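Phospho-2-dehydro-3-deoxyheptonate aldolase (Francisella tularensis, PDB 3TQK) probably catalyses the stereospecific condensation of phosphoenolpyruvate with D-erythrose 4-phosphate to DAHP, the first step of chorismate biosynthesis. Local coordinates at residues 168-173 and 194-199; 172-177 and 202-207; 225-230 and 292-297. All coordinates share one frame; numbering follows the deposited sequence.

Contact 1: 168-173 and 194-199; sequences VHRELA and VDAVKS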
# COMPACT_ATOMS: atom_id res chain seq x y z
N VAL A 168 -5.94 -0.20 2.67
CA VAL A 168 -6.41 -1.57 2.89
C VAL A 168 -5.59 -2.24 4.00
O VAL A 168 -6.10 -3.14 4.67
CB VAL A 168 -6.40 -2.43 1.59
CG1 VAL A 168 -7.01 -3.84 1.86
CG2 VAL A 168 -7.21 -1.73 0.48
N HIS A 169 -4.36 -1.79 4.20
CA HIS A 169 -3.53 -2.33 5.27
C HIS A 169 -4.00 -1.89 6.67
O HIS A 169 -4.00 -2.69 7.61
CB HIS A 169 -2.05 -2.01 5.02
CG HIS A 169 -1.49 -2.79 3.87
ND1 HIS A 169 -1.64 -2.39 2.56
CD2 HIS A 169 -0.87 -3.99 3.84
CE1 HIS A 169 -1.09 -3.29 1.77
NE2 HIS A 169 -0.61 -4.27 2.52
N ARG A 170 -4.43 -0.63 6.79
CA ARG A 170 -5.06 -0.18 8.03
C ARG A 170 -6.37 -0.96 8.26
O ARG A 170 -6.63 -1.44 9.35
CB ARG A 170 -5.30 1.33 7.96
CG ARG A 170 -4.03 2.14 7.81
CD ARG A 170 -4.28 3.56 7.31
NE ARG A 170 -3.06 4.37 7.38
CZ ARG A 170 -3.03 5.69 7.48
NH1 ARG A 170 -4.15 6.39 7.48
NH2 ARG A 170 -1.87 6.33 7.55
N GLU A 171 -7.15 -1.13 7.21
CA GLU A 171 -8.41 -1.88 7.31
C GLU A 171 -8.19 -3.33 7.70
O GLU A 171 -8.88 -3.88 8.57
CB GLU A 171 -9.12 -1.82 5.97
CG GLU A 171 -9.58 -0.40 5.61
CD GLU A 171 -10.05 -0.27 4.19
OE1 GLU A 171 -9.72 -1.11 3.33
OE2 GLU A 171 -10.76 0.71 3.92
N LEU A 172 -7.21 -3.95 7.04
CA LEU A 172 -6.79 -5.31 7.32
C LEU A 172 -6.39 -5.46 8.78
O LEU A 172 -6.81 -6.39 9.46
CB LEU A 172 -5.60 -5.68 6.40
CG LEU A 172 -4.82 -6.94 6.73
CD1 LEU A 172 -5.69 -8.18 6.49
CD2 LEU A 172 -3.57 -7.00 5.89
N ALA A 173 -5.58 -4.53 9.28
CA ALA A 173 -5.11 -4.58 10.65
C ALA A 173 -6.28 -4.47 11.60
O ALA A 173 -6.26 -5.10 12.65
CB ALA A 173 -4.09 -3.47 10.93
N VAL A 194 1.36 6.87 13.34
CA VAL A 194 0.37 7.23 14.36
C VAL A 194 -1.02 7.28 13.73
O VAL A 194 -1.97 6.70 14.27
CB VAL A 194 0.72 8.57 15.07
CG1 VAL A 194 -0.48 9.12 15.88
CG2 VAL A 194 1.97 8.40 15.96
N ASP A 195 -1.13 7.92 12.58
CA ASP A 195 -2.40 7.93 11.84
C ASP A 195 -2.88 6.50 11.56
O ASP A 195 -4.07 6.21 11.63
CB ASP A 195 -2.28 8.66 10.49
CG ASP A 195 -1.80 10.09 10.61
OD1 ASP A 195 -1.96 10.72 11.69
OD2 ASP A 195 -1.26 10.60 9.60
N ALA A 196 -1.95 5.61 11.24
CA ALA A 196 -2.35 4.27 10.84
C ALA A 196 -2.87 3.50 12.05
O ALA A 196 -3.86 2.77 11.95
CB ALA A 196 -1.18 3.52 10.20
N VAL A 197 -2.17 3.65 13.17
CA VAL A 197 -2.61 3.05 14.42
C VAL A 197 -4.03 3.54 14.75
O VAL A 197 -4.92 2.74 15.03
CB VAL A 197 -1.64 3.37 15.58
CG1 VAL A 197 -2.25 3.00 16.92
CG2 VAL A 197 -0.31 2.63 15.40
N LYS A 198 -4.24 4.85 14.66
CA LYS A 198 -5.52 5.45 14.97
C LYS A 198 -6.63 4.88 14.09
O LYS A 198 -7.67 4.46 14.60
CB LYS A 198 -5.44 6.97 14.77
CG LYS A 198 -6.71 7.74 15.13
CD LYS A 198 -7.14 7.49 16.56
CE LYS A 198 -8.18 8.52 17.04
NZ LYS A 198 -8.72 8.10 18.36
N SER A 199 -6.39 4.87 12.78
CA SER A 199 -7.35 4.34 11.83
C SER A 199 -7.70 2.89 12.11
O SER A 199 -8.86 2.50 11.98
CB SER A 199 -6.83 4.48 10.40
OG SER A 199 -7.74 3.93 9.47
O HOH W 1 -1.88 9.21 7.37

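Contact 2: 172-177 and 202-207; sequences LASGLS and YPHHFL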
# COMPACT_ATOMS: atom_id res chain seq x y z
N LEU A 172 -7.21 -3.95 7.04
CA LEU A 172 -6.79 -5.31 7.32
C LEU A 172 -6.39 -5.46 8.78
O LEU A 172 -6.81 -6.39 9.46
CB LEU A 172 -5.60 -5.68 6.40
CG LEU A 172 -4.82 -6.94 6.73
CD1 LEU A 172 -5.69 -8.18 6.49
CD2 LEU A 172 -3.57 -7.00 5.89
N ALA A 173 -5.58 -4.53 9.28
CA ALA A 173 -5.11 -4.58 10.65
C ALA A 173 -6.28 -4.47 11.60
O ALA A 173 -6.26 -5.10 12.65
CB ALA A 173 -4.09 -3.47 10.93
N SER A 174 -7.28 -3.67 11.23
CA SER A 174 -8.46 -3.48 12.08
C SER A 174 -9.30 -4.75 12.25
O SER A 174 -10.17 -4.80 13.12
CB SER A 174 -9.36 -2.37 11.53
OG SER A 174 -10.14 -2.83 10.42
N GLY A 175 -9.05 -5.77 11.42
CA GLY A 175 -9.78 -7.03 11.52
C GLY A 175 -8.96 -8.21 12.00
O GLY A 175 -9.50 -9.28 12.23
N LEU A 176 -7.65 -8.03 12.14
CA LEU A 176 -6.80 -9.11 12.62
C LEU A 176 -6.86 -9.23 14.14
O LEU A 176 -7.06 -8.23 14.83
CB LEU A 176 -5.35 -8.86 12.17
CG LEU A 176 -5.15 -9.09 10.67
CD1 LEU A 176 -3.77 -8.64 10.27
CD2 LEU A 176 -5.35 -10.55 10.32
N SER A 177 -6.71 -10.45 14.66
CA SER A 177 -6.74 -10.68 16.10
C SER A 177 -5.41 -10.35 16.77
O SER A 177 -5.38 -9.84 17.89
CB SER A 177 -7.12 -12.13 16.41
OG SER A 177 -8.47 -12.40 16.07
N TYR A 202 -10.59 1.73 14.49
CA TYR A 202 -11.99 1.86 14.08
C TYR A 202 -12.53 0.63 13.38
O TYR A 202 -11.77 -0.16 12.84
CB TYR A 202 -12.16 3.05 13.15
CG TYR A 202 -12.03 4.38 13.86
CD1 TYR A 202 -13.12 4.97 14.48
CD2 TYR A 202 -10.81 5.04 13.91
CE1 TYR A 202 -13.00 6.21 15.14
CE2 TYR A 202 -10.67 6.25 14.54
CZ TYR A 202 -11.76 6.83 15.16
OH TYR A 202 -11.58 8.03 15.78
N PRO A 203 -13.86 0.47 13.38
CA PRO A 203 -14.46 -0.56 12.55
C PRO A 203 -14.41 -0.11 11.09
O PRO A 203 -14.53 1.08 10.79
CB PRO A 203 -15.91 -0.67 13.07
CG PRO A 203 -16.01 0.29 14.24
CD PRO A 203 -14.89 1.25 14.10
N HIS A 204 -14.24 -1.07 10.20
CA HIS A 204 -14.17 -0.80 8.78
C HIS A 204 -14.98 -1.86 8.03
O HIS A 204 -15.10 -3.00 8.48
CB HIS A 204 -12.70 -0.85 8.30
CG HIS A 204 -11.86 0.29 8.77
ND1 HIS A 204 -11.82 1.50 8.13
CD2 HIS A 204 -11.03 0.40 9.84
CE1 HIS A 204 -11.00 2.32 8.77
NE2 HIS A 204 -10.49 1.67 9.81
N HIS A 205 -15.55 -1.46 6.89
CA HIS A 205 -16.03 -2.39 5.88
C HIS A 205 -15.02 -2.35 4.74
O HIS A 205 -14.70 -1.28 4.22
CB HIS A 205 -17.42 -1.98 5.39
CG HIS A 205 -18.53 -2.36 6.31
ND1 HIS A 205 -18.68 -1.80 7.57
CD2 HIS A 205 -19.57 -3.21 6.16
CE1 HIS A 205 -19.76 -2.30 8.15
NE2 HIS A 205 -20.33 -3.15 7.31
N PHE A 206 -14.49 -3.51 4.36
CA PHE A 206 -13.54 -3.57 3.24
C PHE A 206 -13.57 -4.92 2.54
O PHE A 206 -14.07 -5.89 3.08
CB PHE A 206 -12.12 -3.27 3.73
CG PHE A 206 -11.42 -4.41 4.44
CD1 PHE A 206 -11.81 -4.81 5.70
CD2 PHE A 206 -10.34 -5.04 3.86
CE1 PHE A 206 -11.14 -5.84 6.35
CE2 PHE A 206 -9.67 -6.05 4.51
CZ PHE A 206 -10.08 -6.45 5.75
N LEU A 207 -13.02 -4.95 1.33
CA LEU A 207 -12.98 -6.15 0.53
C LEU A 207 -11.76 -7.00 0.90
O LEU A 207 -10.63 -6.49 0.96
CB LEU A 207 -12.97 -5.77 -0.93
CG LEU A 207 -14.19 -4.96 -1.36
CD1 LEU A 207 -14.00 -4.42 -2.78
CD2 LEU A 207 -15.47 -5.78 -1.25

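Contact 3: 225-230 and 292-297; sequences NGHVIL and DIFGVM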
# COMPACT_ATOMS: atom_id res chain seq x y z
N ASN A 225 -4.96 -3.03 19.88
CA ASN A 225 -3.58 -3.37 20.23
C ASN A 225 -2.57 -2.98 19.14
O ASN A 225 -1.61 -3.71 18.86
CB ASN A 225 -3.50 -4.86 20.56
CG ASN A 225 -4.36 -5.23 21.75
OD1 ASN A 225 -4.40 -4.48 22.74
ND2 ASN A 225 -5.05 -6.36 21.66
N GLY A 226 -2.80 -1.82 18.54
CA GLY A 226 -1.92 -1.27 17.53
C GLY A 226 -0.94 -0.31 18.16
O GLY A 226 -1.25 0.39 19.13
N HIS A 227 0.26 -0.25 17.59
CA HIS A 227 1.29 0.65 18.09
C HIS A 227 2.30 0.97 16.99
O HIS A 227 2.35 0.30 15.96
CB HIS A 227 2.01 -0.01 19.24
CG HIS A 227 2.79 -1.20 18.81
ND1 HIS A 227 4.08 -1.11 18.32
CD2 HIS A 227 2.46 -2.51 18.75
CE1 HIS A 227 4.50 -2.31 17.98
NE2 HIS A 227 3.54 -3.18 18.24
N VAL A 228 3.12 1.98 17.24
CA VAL A 228 4.16 2.39 16.31
C VAL A 228 5.42 1.55 16.51
O VAL A 228 5.75 1.15 17.64
CB VAL A 228 4.51 3.88 16.52
CG1 VAL A 228 5.67 4.31 15.64
CG2 VAL A 228 3.29 4.73 16.23
N ILE A 229 6.10 1.28 15.40
CA ILE A 229 7.45 0.75 15.40
C ILE A 229 8.35 1.82 14.81
O ILE A 229 8.09 2.28 13.71
CB ILE A 229 7.59 -0.50 14.50
CG1 ILE A 229 6.62 -1.59 14.93
CG2 ILE A 229 9.05 -1.01 14.51
CD1 ILE A 229 6.37 -2.64 13.88
N LEU A 230 9.38 2.22 15.54
CA LEU A 230 10.36 3.20 15.05
C LEU A 230 11.53 2.44 14.41
O LEU A 230 12.13 1.59 15.05
CB LEU A 230 10.85 4.10 16.18
CG LEU A 230 9.80 4.99 16.88
CD1 LEU A 230 10.40 5.65 18.12
CD2 LEU A 230 9.22 6.03 15.92
N ASP A 292 8.05 4.13 28.44
CA ASP A 292 7.54 4.47 27.10
C ASP A 292 7.86 3.44 26.02
O ASP A 292 7.06 3.21 25.11
CB ASP A 292 8.09 5.82 26.62
CG ASP A 292 7.52 7.01 27.38
OD1 ASP A 292 6.40 6.92 27.93
OD2 ASP A 292 8.18 8.06 27.38
N ILE A 293 9.07 2.86 26.09
CA ILE A 293 9.48 1.81 25.17
C ILE A 293 9.04 0.50 25.78
O ILE A 293 9.39 0.20 26.92
CB ILE A 293 11.01 1.80 24.95
CG1 ILE A 293 11.50 3.14 24.38
CG2 ILE A 293 11.41 0.66 24.02
CD1 ILE A 293 13.04 3.36 24.44
N PHE A 294 8.24 -0.27 25.04
CA PHE A 294 7.82 -1.60 25.49
C PHE A 294 8.54 -2.75 24.80
O PHE A 294 8.53 -3.87 25.31
CB PHE A 294 6.31 -1.81 25.32
CG PHE A 294 5.90 -2.21 23.92
CD1 PHE A 294 5.92 -3.54 23.52
CD2 PHE A 294 5.45 -1.25 23.02
CE1 PHE A 294 5.52 -3.90 22.25
CE2 PHE A 294 5.05 -1.61 21.73
CZ PHE A 294 5.09 -2.94 21.35
N GLY A 295 9.12 -2.48 23.63
CA GLY A 295 9.64 -3.56 22.79
C GLY A 295 10.75 -3.15 21.83
O GLY A 295 10.94 -1.96 21.56
N VAL A 296 11.49 -4.15 21.36
CA VAL A 296 12.49 -3.96 20.32
C VAL A 296 12.39 -5.07 19.28
O VAL A 296 11.75 -6.10 19.51
CB VAL A 296 13.92 -3.91 20.92
CG1 VAL A 296 14.05 -2.74 21.88
CG2 VAL A 296 14.26 -5.24 21.63
N MSE A 297 12.99 -4.82 18.11
CA MSE A 297 13.17 -5.86 17.10
C MSE A 297 14.65 -6.05 16.87
O MSE A 297 15.40 -5.08 16.81
CB MSE A 297 12.53 -5.47 15.77
CG MSE A 297 11.16 -4.83 15.89
SE MSE A 297 10.25 -4.80 14.16
CE MSE A 297 10.17 -6.73 13.83

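Contact 1: 168-173 and 194-199
R170 reaches from helix 167-173 across to helix 191-200, two helices that flank strand 179-183 of the (beta/alpha)8 barrel in sequence, and every contact between segments 168-173 and 194-199 is made by its side chain. The short helical segments approach to 9.1 Å between axes at a crossing angle of -46°, and the nearest CA atoms are those of R170 and A196. At the root of the arginine, CB lies near S199 OG. The next atom, CG, packs against the methyl group of A196, and CD lies 4.1 Å from both A196 CA and S199 OG. The chain is extended from CG to NE, which carries the guanidinium over the backbone of the second helix. There NE sits 3.5 Å from A196 CB, and CZ comes to 3.7 Å from A196 CA. One face of the guanidinium thus lies on the A196 CA and the D195 carbonyl carbon, both offset toward its rim. NE is hydrogen-bonded to V164 O, and NH1 to T97 O of the second subunit, so the group is held at the subunit interface. R162 of that subunit also brings a like charge close to NH1. R170 and D195 run side by side, their planes 72° apart. Their charged atoms do not meet directly: D195 OD1 is engaged by Q191, while OD2 turns to a water. That water lies at the guanidinium edge, in its plane, accepting from R170 NH2 at 2.9 Å and donating to D195 OD2 at 2.7 Å.

Contact 2: 172-177 and 202-207
Van der Waals packing joins L172 to F206, where the aromatic ring lies against the backbone at the end of helix 167-173. F206 CZ is 3.8 Å from L172 CA, and L172 N stands over one ring face, displaced toward the rim. The leucine CB points away from the strand, so it is the main chain that receives the ring. With chi1 at 78°, F206 CG lies between its own backbone N and carbonyl carbon, and the ring projects toward the helix.

Polar groups meet without bonding directly at S174. Its OG approaches the edge of the H204 imidazole, 3.4 Å from CD2 and near the ring plane, while its CB rests 3.5 Å from Y202 O. The hydroxyl is hydrogen-bonded to E171 O and T220 OG1, and T220 OG1 also bonds H204 N, making it a polar link between the two segments. Both imidazole nitrogens of H204 are engaged, NE2 by S199 O and ND1 by K102 of the second subunit.

The contact therefore lays the two-stranded antiparallel hairpin 205-209/215-220 against the C-terminal end of helix 167-173, with the second subunit touching both segments and F218 and T220 of strand 215-220 packing on F206.

Contact 3: 225-230 and 292-297
The strands carrying H227 and F294 are separated by strand 260-263 in the parallel eight-stranded TIM barrel, and the CA atoms of these two residues lie 10.1 Å apart, too far for backbone pairing, so side chains make the contact. The two rings form a T-shaped (edge-to-face) pair: F294 presents its edge to the face of H227, with centroids 4.7 Å apart and planes at 89°. F294 CZ stands over the centre of the imidazole, 3.5 Å from H227 CE1, and CE2 accompanies it over ND1 and CG. H227 reaches this position with chi1 at 67°, its ring turned toward the phenylalanine. Hydrogen bonds hold the imidazole at both nitrogens. ND1 donates to V228 O at 2.9 Å with an N-H...O angle of 166°; the acceptor lies in the ring plane, although the donor sits well above the carbonyl plane. NE2 is bonded to W156 NE1, which helps fix the rotation of the ring. Farther along the strands, I229 CG2 meets the selenium of selenomethionine M297 at 4.0 Å, the two side chains crossing at about a right angle. M261 of the intervening strand 260-263 packs on both H227 and F294, and helix 27-45 covers the same two rings through I44, with I43 also touching F294.

Contacts 1 and 2 lie with centres 8 Å apart and share L172 and A173 on helix 167-173; S199 O and H204 NE2, 2.8 Å apart, join them through a probable hydrogen bond. Both touch the second subunit, whereas contact 3 involves one chain alone. Contact 1 reaches the first strand of contact 3 through V197, whose CG2 is 3.5 Å from H227 C, although the centres of contacts 1 and 3 are about 15 Å apart. Contacts 2 and 3 do not touch. The Y202 side chain of contact 2 is about 11 Å from a bound calcium ion. Contact 3 is near the manganese site: the M297 side chain lies about 8 Å from the ion, held by C58, H266, E299 and D322.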